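Local coordinates for protein Hcp1 family type VI secretion system effector (Yersinia pestis, PDB 3V4H) that is probably a component of the type VI secretion system, belonging to the Hcp1 family whose members assemble into hexameric rings, at residues Q107-K112 with P117-T122. Numbering follows the deposited sequence.
Sequences QFVLRK and PLEYLT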
loop_
_atom_site.group_PDB
_atom_site.type_symbol
_atom_site.label_atom_id
_atom_site.label_comp_id
_atom_site.label_asym_id
_atom_site.label_seq_id
_atom_site.Cartn_x
_atom_site.Cartn_y
_atom_site.Cartn_z
ATOM N N GLN A 107 -23.713 -20.003 16.006
ATOM C CA GLN A 107 -24.514 -18.809 16.232
ATOM C C GLN A 107 -23.635 -17.592 16.578
ATOM O O GLN A 107 -22.898 -17.588 17.577
ATOM C CB GLN A 107 -25.546 -19.063 17.337
ATOM C CG GLN A 107 -26.409 -17.835 17.629
ATOM C CD GLN A 107 -27.111 -17.866 18.980
ATOM O OE1 GLN A 107 -28.337 -17.943 19.031
ATOM N NE2 GLN A 107 -26.334 -17.750 20.087
ATOM N N PHE A 108 -23.752 -16.559 15.757
ATOM C CA PHE A 108 -22.983 -15.316 15.878
ATOM C C PHE A 108 -23.890 -14.183 16.302
ATOM O O PHE A 108 -24.976 -14.038 15.780
ATOM C CB PHE A 108 -22.351 -14.981 14.548
ATOM C CG PHE A 108 -21.728 -13.622 14.516
ATOM C CD1 PHE A 108 -20.558 -13.376 15.206
ATOM C CD2 PHE A 108 -22.316 -12.595 13.819
ATOM C CE1 PHE A 108 -19.954 -12.112 15.212
ATOM C CE2 PHE A 108 -21.744 -11.336 13.819
ATOM C CZ PHE A 108 -20.529 -11.093 14.497
ATOM N N VAL A 109 -23.488 -13.432 17.305
ATOM C CA VAL A 109 -24.358 -12.436 17.899
ATOM C C VAL A 109 -23.622 -11.115 18.101
ATOM O O VAL A 109 -22.473 -11.073 18.651
ATOM C CB VAL A 109 -24.941 -12.948 19.250
ATOM C CG1 VAL A 109 -25.549 -11.806 20.057
ATOM C CG2 VAL A 109 -26.035 -14.047 19.034
ATOM N N LEU A 110 -24.257 -10.024 17.688
ATOM C CA LEU A 110 -23.813 -8.654 18.076
ATOM C C LEU A 110 -24.762 -8.044 19.049
ATOM O O LEU A 110 -25.977 -8.162 18.896
ATOM C CB LEU A 110 -23.792 -7.725 16.869
ATOM C CG LEU A 110 -23.090 -8.152 15.577
ATOM C CD1 LEU A 110 -23.424 -7.141 14.501
ATOM C CD2 LEU A 110 -21.575 -8.254 15.719
ATOM N N ARG A 111 -24.216 -7.311 20.013
ATOM C CA ARG A 111 -24.965 -6.706 21.063
ATOM C C ARG A 111 -24.565 -5.244 21.206
ATOM O O ARG A 111 -23.392 -4.910 21.047
ATOM C CB ARG A 111 -24.643 -7.437 22.350
ATOM C CG ARG A 111 -25.361 -6.912 23.580
ATOM C CD ARG A 111 -25.228 -7.911 24.738
ATOM N NE ARG A 111 -23.864 -7.986 25.235
ATOM C CZ ARG A 111 -23.412 -8.866 26.140
ATOM N NH1 ARG A 111 -24.211 -9.793 26.676
ATOM N NH2 ARG A 111 -22.136 -8.810 26.526
ATOM N N LYS A 112 -25.538 -4.388 21.510
ATOM C CA LYS A 112 -25.254 -3.036 21.967
ATOM C C LYS A 112 -24.680 -3.120 23.374
ATOM O O LYS A 112 -23.549 -2.720 23.580
ATOM C CB LYS A 112 -26.527 -2.177 21.999
ATOM C CG LYS A 112 -27.282 -2.080 20.680
ATOM C CD LYS A 112 -26.490 -1.351 19.607
ATOM C CE LYS A 112 -27.415 -0.892 18.480
ATOM N NZ LYS A 112 -26.674 -0.223 17.373
ATOM N N PRO A 117 -28.773 -3.633 26.672
ATOM C CA PRO A 117 -27.815 -4.242 25.775
ATOM C C PRO A 117 -28.537 -5.210 24.862
ATOM O O PRO A 117 -28.651 -6.383 25.185
ATOM C CB PRO A 117 -26.924 -5.015 26.741
ATOM C CG PRO A 117 -27.890 -5.482 27.799
ATOM C CD PRO A 117 -29.062 -4.523 27.807
ATOM N N LEU A 118 -29.023 -4.722 23.730
ATOM C CA LEU A 118 -29.909 -5.507 22.876
ATOM C C LEU A 118 -29.049 -6.372 22.000
ATOM O O LEU A 118 -28.108 -5.877 21.373
ATOM C CB LEU A 118 -30.732 -4.560 21.995
ATOM C CG LEU A 118 -31.715 -5.088 20.931
ATOM C CD1 LEU A 118 -32.822 -5.881 21.621
ATOM C CD2 LEU A 118 -32.314 -4.015 20.013
ATOM N N GLU A 119 -29.369 -7.650 21.914
ATOM C CA GLU A 119 -28.718 -8.481 20.922
ATOM C C GLU A 119 -29.382 -8.209 19.591
ATOM O O GLU A 119 -30.395 -8.822 19.279
ATOM C CB GLU A 119 -28.785 -9.928 21.330
ATOM C CG GLU A 119 -27.938 -10.142 22.578
ATOM C CD GLU A 119 -27.986 -11.535 23.119
ATOM O OE1 GLU A 119 -28.835 -12.303 22.631
ATOM O OE2 GLU A 119 -27.164 -11.841 24.033
ATOM N N TYR A 120 -28.846 -7.260 18.805
ATOM C CA TYR A 120 -29.663 -6.709 17.723
ATOM C C TYR A 120 -29.450 -7.428 16.417
ATOM O O TYR A 120 -30.249 -7.272 15.511
ATOM C CB TYR A 120 -29.478 -5.209 17.575
ATOM C CG TYR A 120 -28.108 -4.812 17.137
ATOM C CD1 TYR A 120 -27.851 -4.661 15.809
ATOM C CD2 TYR A 120 -27.069 -4.598 18.041
ATOM C CE1 TYR A 120 -26.618 -4.317 15.349
ATOM C CE2 TYR A 120 -25.798 -4.228 17.599
ATOM C CZ TYR A 120 -25.597 -4.094 16.219
ATOM O OH TYR A 120 -24.430 -3.719 15.602
ATOM N N LEU A 121 -28.394 -8.220 16.295
ATOM C CA LEU A 121 -28.187 -9.019 15.080
ATOM C C LEU A 121 -27.699 -10.413 15.431
ATOM O O LEU A 121 -26.727 -10.597 16.199
ATOM C CB LEU A 121 -27.176 -8.333 14.167
ATOM C CG LEU A 121 -26.715 -9.132 12.942
ATOM C CD1 LEU A 121 -27.804 -9.108 11.903
ATOM C CD2 LEU A 121 -25.396 -8.640 12.351
ATOM N N THR A 122 -28.366 -11.411 14.896
ATOM C CA THR A 122 -27.944 -12.775 15.101
ATOM C C THR A 122 -27.875 -13.449 13.761
ATOM O O THR A 122 -28.769 -13.302 12.908
ATOM C CB THR A 122 -28.852 -13.518 16.094
ATOM O OG1 THR A 122 -30.107 -13.747 15.485
ATOM C CG2 THR A 122 -29.084 -12.722 17.361
HETATM O O HOH W 1 -26.828 -10.258 26.178
#
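Lys112 lies over one face of the Tyr120 ring across an antiparallel beta hairpin, strands 103-111 and 119-126, its CE 4.0 Å from the Tyr120 ring centroid in a CH-pi contact. Lys112 NZ is a cation-pi partner 4.3 Å from the same centroid, 18° off the ring normal. At the edge of that ring, in its plane, sits the backbone N of Lys112. A bend at chi2 of Lys112 (-66°) lays its chain over the ring, and the two side chains cross at about a right angle. The Arg111 guanidinium takes a water at its edge, in plane; that water accepts from NH1 and donates to OE2 of Glu119, linking opposite charges that stop short of a salt bridge. NH2 of Arg111 makes salt bridges with Asp42 and Asp28, while OE2 of Glu119 also shares a hydrogen bond with NE2 of His45.

The hairpin is interrupted by a classic beta bulge: Tyr120 and Leu121 both face Leu110. The bond from Leu110 N to Leu121 O is nearly straight (168°) and in the carbonyl plane, whereas that from Tyr120 N to Leu110 O is weak. Toward the unmodelled connection between the strands, Lys112 N donates to Leu118 O at 3.0 Å.

On the face carrying Val109 and Thr122, their CG2 methyls pack at 3.7 Å and Val109 CG1 rests on Glu119 CG. Leu110 and Leu121 share the other face, where Pro145 and Ile86 of a neighbouring subunit pack on them, respectively, placing the hairpin at a subunit interface. There Leu110 CD1 and Leu121 CD2 are modelled 3.3 Å apart, tighter than usual contact, and the exact spacing is doubtful.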